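Local coordinates for adhesion and penetration protein autotransporter (Haemophilus influenzae, PDB 3SYJ) that is a probable serine protease that promotes bacterial adherence to and invasion of host cells, its secreted passenger domain also self-associating in bacterial aggregation, at residues 146-160 / 214-228. Residues are numbered along the deposited sequence; the frame is centred on the assembly and turned at random.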
loop_
_atom_site.group_PDB
_atom_site.type_symbol
_atom_site.label_atom_id
_atom_site.label_comp_id
_atom_site.label_asym_id
_atom_site.label_seq_id
_atom_site.Cartn_x
_atom_site.Cartn_y
_atom_site.Cartn_z
ATOM N N THR A 146 -34.513 -29.762 44.620
ATOM C CA THR A 146 -33.846 -28.471 44.527
ATOM C C THR A 146 -32.383 -28.674 44.887
ATOM O O THR A 146 -31.486 -28.209 44.191
ATOM C CB THR A 146 -34.464 -27.443 45.481
ATOM O OG1 THR A 146 -35.803 -27.148 45.064
ATOM C CG2 THR A 146 -33.655 -26.161 45.467
ATOM N N LYS A 147 -32.155 -29.399 45.974
ATOM C CA LYS A 147 -30.808 -29.750 46.403
ATOM C C LYS A 147 -30.194 -30.804 45.475
ATOM O O LYS A 147 -29.001 -30.756 45.167
ATOM C CB LYS A 147 -30.836 -30.253 47.850
ATOM C CG LYS A 147 -29.474 -30.589 48.461
ATOM C CD LYS A 147 -29.652 -31.080 49.901
ATOM C CE LYS A 147 -28.352 -31.566 50.533
ATOM N NZ LYS A 147 -28.606 -32.268 51.835
ATOM N N TYR A 148 -31.023 -31.747 45.030
ATOM C CA TYR A 148 -30.587 -32.846 44.175
ATOM C C TYR A 148 -31.414 -32.897 42.891
ATOM O O TYR A 148 -32.330 -33.712 42.776
ATOM C CB TYR A 148 -30.760 -34.168 44.915
ATOM C CG TYR A 148 -29.925 -34.288 46.170
ATOM C CD1 TYR A 148 -28.544 -34.416 46.101
ATOM C CD2 TYR A 148 -30.519 -34.285 47.420
ATOM C CE1 TYR A 148 -27.781 -34.536 47.245
ATOM C CE2 TYR A 148 -29.766 -34.405 48.574
ATOM C CZ TYR A 148 -28.401 -34.530 48.482
ATOM O OH TYR A 148 -27.659 -34.647 49.634
ATOM N N PRO A 149 -31.096 -32.023 41.928
ATOM C CA PRO A 149 -31.901 -31.845 40.713
ATOM C C PRO A 149 -31.705 -32.932 39.668
ATOM O O PRO A 149 -32.648 -33.243 38.942
ATOM C CB PRO A 149 -31.397 -30.518 40.149
ATOM C CG PRO A 149 -30.035 -30.364 40.684
ATOM C CD PRO A 149 -29.995 -31.049 42.016
ATOM N N GLU A 150 -30.501 -33.486 39.582
ATOM C CA GLU A 150 -30.199 -34.504 38.584
ATOM C C GLU A 150 -29.834 -35.839 39.230
ATOM O O GLU A 150 -29.254 -35.885 40.319
ATOM C CB GLU A 150 -29.081 -34.020 37.662
ATOM C CG GLU A 150 -29.340 -32.646 37.051
ATOM C CD GLU A 150 -30.218 -32.684 35.813
ATOM O OE1 GLU A 150 -30.722 -33.774 35.465
ATOM O OE2 GLU A 150 -30.396 -31.622 35.175
ATOM N N ARG A 151 -30.197 -36.927 38.561
ATOM C CA ARG A 151 -29.895 -38.267 39.043
ATOM C C ARG A 151 -29.741 -39.182 37.832
ATOM O O ARG A 151 -30.563 -39.129 36.917
ATOM C CB ARG A 151 -31.007 -38.781 39.969
ATOM C CG ARG A 151 -30.474 -39.392 41.254
ATOM C CD ARG A 151 -31.364 -40.468 41.845
ATOM N NE ARG A 151 -32.374 -39.971 42.771
ATOM C CZ ARG A 151 -32.528 -40.391 44.029
ATOM N NH1 ARG A 151 -31.730 -41.312 44.540
ATOM N NH2 ARG A 151 -33.494 -39.887 44.778
ATOM N N VAL A 152 -28.695 -40.010 37.814
ATOM C CA VAL A 152 -28.452 -40.905 36.678
ATOM C C VAL A 152 -27.977 -42.298 37.113
ATOM O O VAL A 152 -27.538 -42.485 38.250
ATOM C CB VAL A 152 -27.414 -40.319 35.702
ATOM C CG1 VAL A 152 -27.857 -38.960 35.195
ATOM C CG2 VAL A 152 -26.060 -40.210 36.377
ATOM N N ARG A 153 -28.076 -43.271 36.208
ATOM C CA ARG A 153 -27.554 -44.619 36.448
ATOM C C ARG A 153 -26.968 -45.200 35.164
ATOM O O ARG A 153 -27.157 -44.662 34.072
ATOM C CB ARG A 153 -28.629 -45.564 37.016
ATOM C CG ARG A 153 -29.718 -45.995 36.018
ATOM C CD ARG A 153 -30.394 -47.310 36.441
ATOM N NE ARG A 153 -29.430 -48.414 36.459
ATOM C CZ ARG A 153 -29.133 -49.181 35.411
ATOM N NH1 ARG A 153 -29.748 -48.997 34.245
ATOM N NH2 ARG A 153 -28.226 -50.150 35.530
ATOM N N ILE A 154 -26.255 -46.307 35.291
ATOM C CA ILE A 154 -25.552 -46.858 34.153
ATOM C C ILE A 154 -25.246 -48.310 34.449
ATOM O O ILE A 154 -24.950 -48.662 35.590
ATOM C CB ILE A 154 -24.244 -46.078 33.898
ATOM C CG1 ILE A 154 -23.469 -46.689 32.721
ATOM C CG2 ILE A 154 -23.396 -46.042 35.167
ATOM C CD1 ILE A 154 -22.225 -45.917 32.320
ATOM N N GLY A 155 -25.321 -49.163 33.434
ATOM C CA GLY A 155 -25.046 -50.577 33.636
ATOM C C GLY A 155 -24.966 -51.391 32.359
ATOM O O GLY A 155 -25.216 -50.881 31.266
ATOM N N SER A 156 -24.622 -52.668 32.491
ATOM C CA SER A 156 -24.519 -53.528 31.325
ATOM C C SER A 156 -25.416 -54.761 31.426
ATOM O O SER A 156 -25.219 -55.738 30.712
ATOM C CB SER A 156 -23.068 -53.947 31.105
ATOM O OG SER A 156 -22.635 -54.820 32.132
ATOM N N GLY A 157 -26.400 -54.716 32.313
ATOM C CA GLY A 157 -27.328 -55.824 32.446
ATOM C C GLY A 157 -28.119 -56.098 31.174
ATOM O O GLY A 157 -28.097 -55.303 30.237
ATOM N N ARG A 158 -28.810 -57.231 31.131
ATOM C CA ARG A 158 -29.647 -57.568 29.984
ATOM C C ARG A 158 -30.329 -56.338 29.400
ATOM O O ARG A 158 -30.954 -55.555 30.121
ATOM C CB ARG A 158 -30.701 -58.591 30.380
ATOM C CG ARG A 158 -30.116 -59.904 30.807
ATOM C CD ARG A 158 -31.208 -60.900 31.110
ATOM N NE ARG A 158 -30.677 -62.256 31.146
ATOM C CZ ARG A 158 -31.317 -63.293 31.674
ATOM N NH1 ARG A 158 -32.515 -63.124 32.222
ATOM N NH2 ARG A 158 -30.753 -64.497 31.658
ATOM N N GLN A 159 -30.211 -56.174 28.090
ATOM C CA GLN A 159 -30.686 -54.959 27.440
ATOM C C GLN A 159 -32.033 -55.162 26.735
ATOM O O GLN A 159 -32.192 -56.077 25.930
ATOM C CB GLN A 159 -29.628 -54.420 26.462
ATOM C CG GLN A 159 -28.225 -54.261 27.042
ATOM C CD GLN A 159 -28.081 -53.093 28.021
ATOM O OE1 GLN A 159 -29.039 -52.364 28.304
ATOM N NE2 GLN A 159 -26.865 -52.911 28.542
ATOM N N PHE A 160 -32.991 -54.300 27.052
ATOM C CA PHE A 160 -34.293 -54.321 26.420
ATOM C C PHE A 160 -34.611 -52.947 25.864
ATOM O O PHE A 160 -34.092 -51.943 26.351
ATOM C CB PHE A 160 -35.374 -54.647 27.450
ATOM C CG PHE A 160 -35.246 -56.007 28.079
ATOM C CD1 PHE A 160 -35.985 -57.076 27.605
ATOM C CD2 PHE A 160 -34.414 -56.206 29.171
ATOM C CE1 PHE A 160 -35.883 -58.323 28.194
ATOM C CE2 PHE A 160 -34.311 -57.452 29.764
ATOM C CZ PHE A 160 -35.047 -58.511 29.272
ATOM N N SER A 214 -31.933 -54.264 35.002
ATOM C CA SER A 214 -32.465 -55.607 34.806
ATOM C C SER A 214 -31.433 -56.635 35.268
ATOM O O SER A 214 -30.450 -56.277 35.913
ATOM C CB SER A 214 -32.815 -55.822 33.338
ATOM O OG SER A 214 -31.798 -55.307 32.499
ATOM N N LYS A 215 -31.652 -57.907 34.952
ATOM C CA LYS A 215 -30.677 -58.929 35.316
ATOM C C LYS A 215 -29.313 -58.577 34.753
ATOM O O LYS A 215 -29.164 -58.388 33.546
ATOM C CB LYS A 215 -31.097 -60.314 34.820
ATOM C CG LYS A 215 -32.056 -61.032 35.742
ATOM C CD LYS A 215 -32.695 -62.218 35.043
ATOM C CE LYS A 215 -33.957 -62.671 35.765
ATOM N NZ LYS A 215 -34.791 -63.579 34.923
ATOM N N GLY A 216 -28.319 -58.492 35.636
ATOM C CA GLY A 216 -26.963 -58.176 35.230
ATOM C C GLY A 216 -26.563 -56.769 35.615
ATOM O O GLY A 216 -25.389 -56.407 35.551
ATOM N N ASP A 217 -27.550 -55.976 36.017
ATOM C CA ASP A 217 -27.316 -54.598 36.410
ATOM C C ASP A 217 -27.059 -54.489 37.901
ATOM O O ASP A 217 -26.741 -53.406 38.394
ATOM C CB ASP A 217 -28.506 -53.721 36.018
ATOM C CG ASP A 217 -28.466 -53.298 34.554
ATOM O OD1 ASP A 217 -27.432 -52.732 34.124
ATOM O OD2 ASP A 217 -29.469 -53.518 33.837
ATOM N N SER A 218 -27.200 -55.603 38.623
ATOM C CA SER A 218 -26.954 -55.605 40.068
ATOM C C SER A 218 -25.531 -55.143 40.341
ATOM O O SER A 218 -24.586 -55.616 39.716
ATOM C CB SER A 218 -27.161 -56.996 40.675
ATOM O OG SER A 218 -28.527 -57.376 40.652
ATOM N N GLY A 219 -25.379 -54.214 41.275
ATOM C CA GLY A 219 -24.069 -53.688 41.601
ATOM C C GLY A 219 -23.768 -52.399 40.868
ATOM O O GLY A 219 -23.013 -51.564 41.372
ATOM N N SER A 220 -24.359 -52.234 39.685
ATOM C CA SER A 220 -24.163 -51.019 38.891
ATOM C C SER A 220 -24.512 -49.786 39.719
ATOM O O SER A 220 -25.371 -49.851 40.596
ATOM C CB SER A 220 -24.999 -51.057 37.602
ATOM O OG SER A 220 -26.354 -50.728 37.871
ATOM N N PRO A 221 -23.851 -48.655 39.432
ATOM C CA PRO A 221 -23.940 -47.468 40.280
ATOM C C PRO A 221 -25.075 -46.528 39.904
ATOM O O PRO A 221 -25.496 -46.456 38.754
ATOM C CB PRO A 221 -22.616 -46.746 40.002
ATOM C CG PRO A 221 -22.031 -47.400 38.774
ATOM C CD PRO A 221 -22.996 -48.408 38.260
ATOM N N MET A 222 -25.535 -45.775 40.887
ATOM C CA MET A 222 -26.540 -44.757 40.673
ATOM C C MET A 222 -25.970 -43.489 41.298
ATOM O O MET A 222 -25.456 -43.523 42.414
ATOM C CB MET A 222 -27.853 -45.207 41.321
ATOM C CG MET A 222 -28.979 -44.201 41.326
ATOM S SD MET A 222 -29.236 -43.452 42.940
ATOM C CE MET A 222 -28.514 -41.869 42.637
ATOM N N PHE A 223 -26.028 -42.382 40.561
ATOM C CA PHE A 223 -25.376 -41.144 40.972
ATOM C C PHE A 223 -26.382 -40.031 41.179
ATOM O O PHE A 223 -27.397 -39.966 40.491
ATOM C CB PHE A 223 -24.376 -40.693 39.903
ATOM C CG PHE A 223 -23.336 -41.716 39.574
ATOM C CD1 PHE A 223 -22.109 -41.705 40.219
ATOM C CD2 PHE A 223 -23.581 -42.691 38.620
ATOM C CE1 PHE A 223 -21.138 -42.654 39.921
ATOM C CE2 PHE A 223 -22.617 -43.639 38.311
ATOM C CZ PHE A 223 -21.389 -43.617 38.966
ATOM N N ILE A 224 -26.095 -39.138 42.120
ATOM C CA ILE A 224 -26.978 -38.010 42.364
ATOM C C ILE A 224 -26.191 -36.707 42.350
ATOM O O ILE A 224 -25.046 -36.652 42.810
ATOM C CB ILE A 224 -27.784 -38.184 43.681
ATOM C CG1 ILE A 224 -28.994 -37.235 43.717
ATOM C CG2 ILE A 224 -26.881 -38.034 44.913
ATOM C CD1 ILE A 224 -29.952 -37.506 44.860
ATOM N N TYR A 225 -26.788 -35.662 41.787
ATOM C CA TYR A 225 -26.116 -34.375 41.745
ATOM C C TYR A 225 -26.471 -33.518 42.956
ATOM O O TYR A 225 -27.638 -33.189 43.170
ATOM C CB TYR A 225 -26.461 -33.614 40.467
ATOM C CG TYR A 225 -25.600 -32.374 40.262
ATOM C CD1 TYR A 225 -24.265 -32.494 39.908
ATOM C CD2 TYR A 225 -26.120 -31.098 40.429
ATOM C CE1 TYR A 225 -23.469 -31.383 39.713
ATOM C CE2 TYR A 225 -25.333 -29.974 40.240
ATOM C CZ TYR A 225 -24.001 -30.125 39.881
ATOM O OH TYR A 225 -23.195 -29.034 39.679
ATOM N N ASP A 226 -25.452 -33.170 43.741
ATOM C CA ASP A 226 -25.591 -32.217 44.837
ATOM C C ASP A 226 -25.374 -30.806 44.289
ATOM O O ASP A 226 -24.260 -30.445 43.925
ATOM C CB ASP A 226 -24.569 -32.525 45.935
ATOM C CG ASP A 226 -24.787 -31.702 47.195
ATOM O OD1 ASP A 226 -25.085 -30.493 47.088
ATOM O OD2 ASP A 226 -24.653 -32.265 48.301
ATOM N N ALA A 227 -26.440 -30.016 44.227
ATOM C CA ALA A 227 -26.384 -28.692 43.605
ATOM C C ALA A 227 -25.709 -27.653 44.500
ATOM O O ALA A 227 -25.162 -26.662 44.014
ATOM C CB ALA A 227 -27.782 -28.227 43.225
ATOM N N GLU A 228 -25.761 -27.874 45.806
ATOM C CA GLU A 228 -25.105 -26.972 46.739
ATOM C C GLU A 228 -23.586 -27.120 46.607
ATOM O O GLU A 228 -22.873 -26.128 46.445
ATOM C CB GLU A 228 -25.608 -27.246 48.157
ATOM C CG GLU A 228 -27.101 -27.589 48.172
ATOM C CD GLU A 228 -27.744 -27.511 49.551
ATOM O OE1 GLU A 228 -27.155 -28.028 50.526
ATOM O OE2 GLU A 228 -28.853 -26.936 49.656
HETATM O O HOH W 1 -24.881 -34.851 49.205
HETATM O O HOH W 2 -27.504 -48.612 38.550
HETATM O O HOH W 3 -28.540 -50.638 32.195
HETATM O O HOH W 4 -24.015 -53.571 34.915
#
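Arg153 reaches Asp217 and Ser220 with a single nitrogen. Its NH2 lies 3.0 Å from Asp217 OD1, a salt bridge whose hydrogen bond is weak, and donates more squarely to Ser220 OG (N-H...O 164°), which stands in the guanidinium plane. The first torsion sets CG between backbone N and carbonyl carbon (chi1 72°), and a bend at chi3 brings NH2 to both residues, the Arg153 and Asp217 side chains crossing at about a right angle. Two further in-plane positions hold waters: one joins NE to Ser220 OG, the other NH1 to Asp217 OD1, which together fix the rotation of the guanidinium.

Asp217 OD1 also receives Gly157 N at 2.9 Å, from above the carboxylate plane, while OD2 takes Ser214 N on its anti lone pair and the amino group of Gly1, the chain's first residue. Nearby, Arg158 N donates to Lys215 O at 2.7 Å, and Ser214 OG gives its proton to Arg158 O, in the carbonyl plane.

Beyond the loop, strands 151-155 and 221-226 run antiparallel at 160°, with Val152 and Phe223 as a hydrogen-bonded pair (Phe223 N to Val152 O, 2.8 Å). On one face Ile224 CD1 sits over the centre of the Arg151 guanidinium and also packs 3.4 Å from Tyr148 CB; Met222 SD lies at the guanidinium edge, a weak acceptor for NH1. On the other, Phe223 turns its ring edge to Ile154 CG2, 4.0 Å from CE2.

These strands belong to the chymotrypsin-like S6 protease domain, and the loop carries Ser218, the active-site serine by similarity, its side chain touching His73. The polar network holds residues on either side of Ser218, with Asp217 bound to the N-terminus much as in activated chymotrypsin-like proteases, consistent with a mature protease conformation.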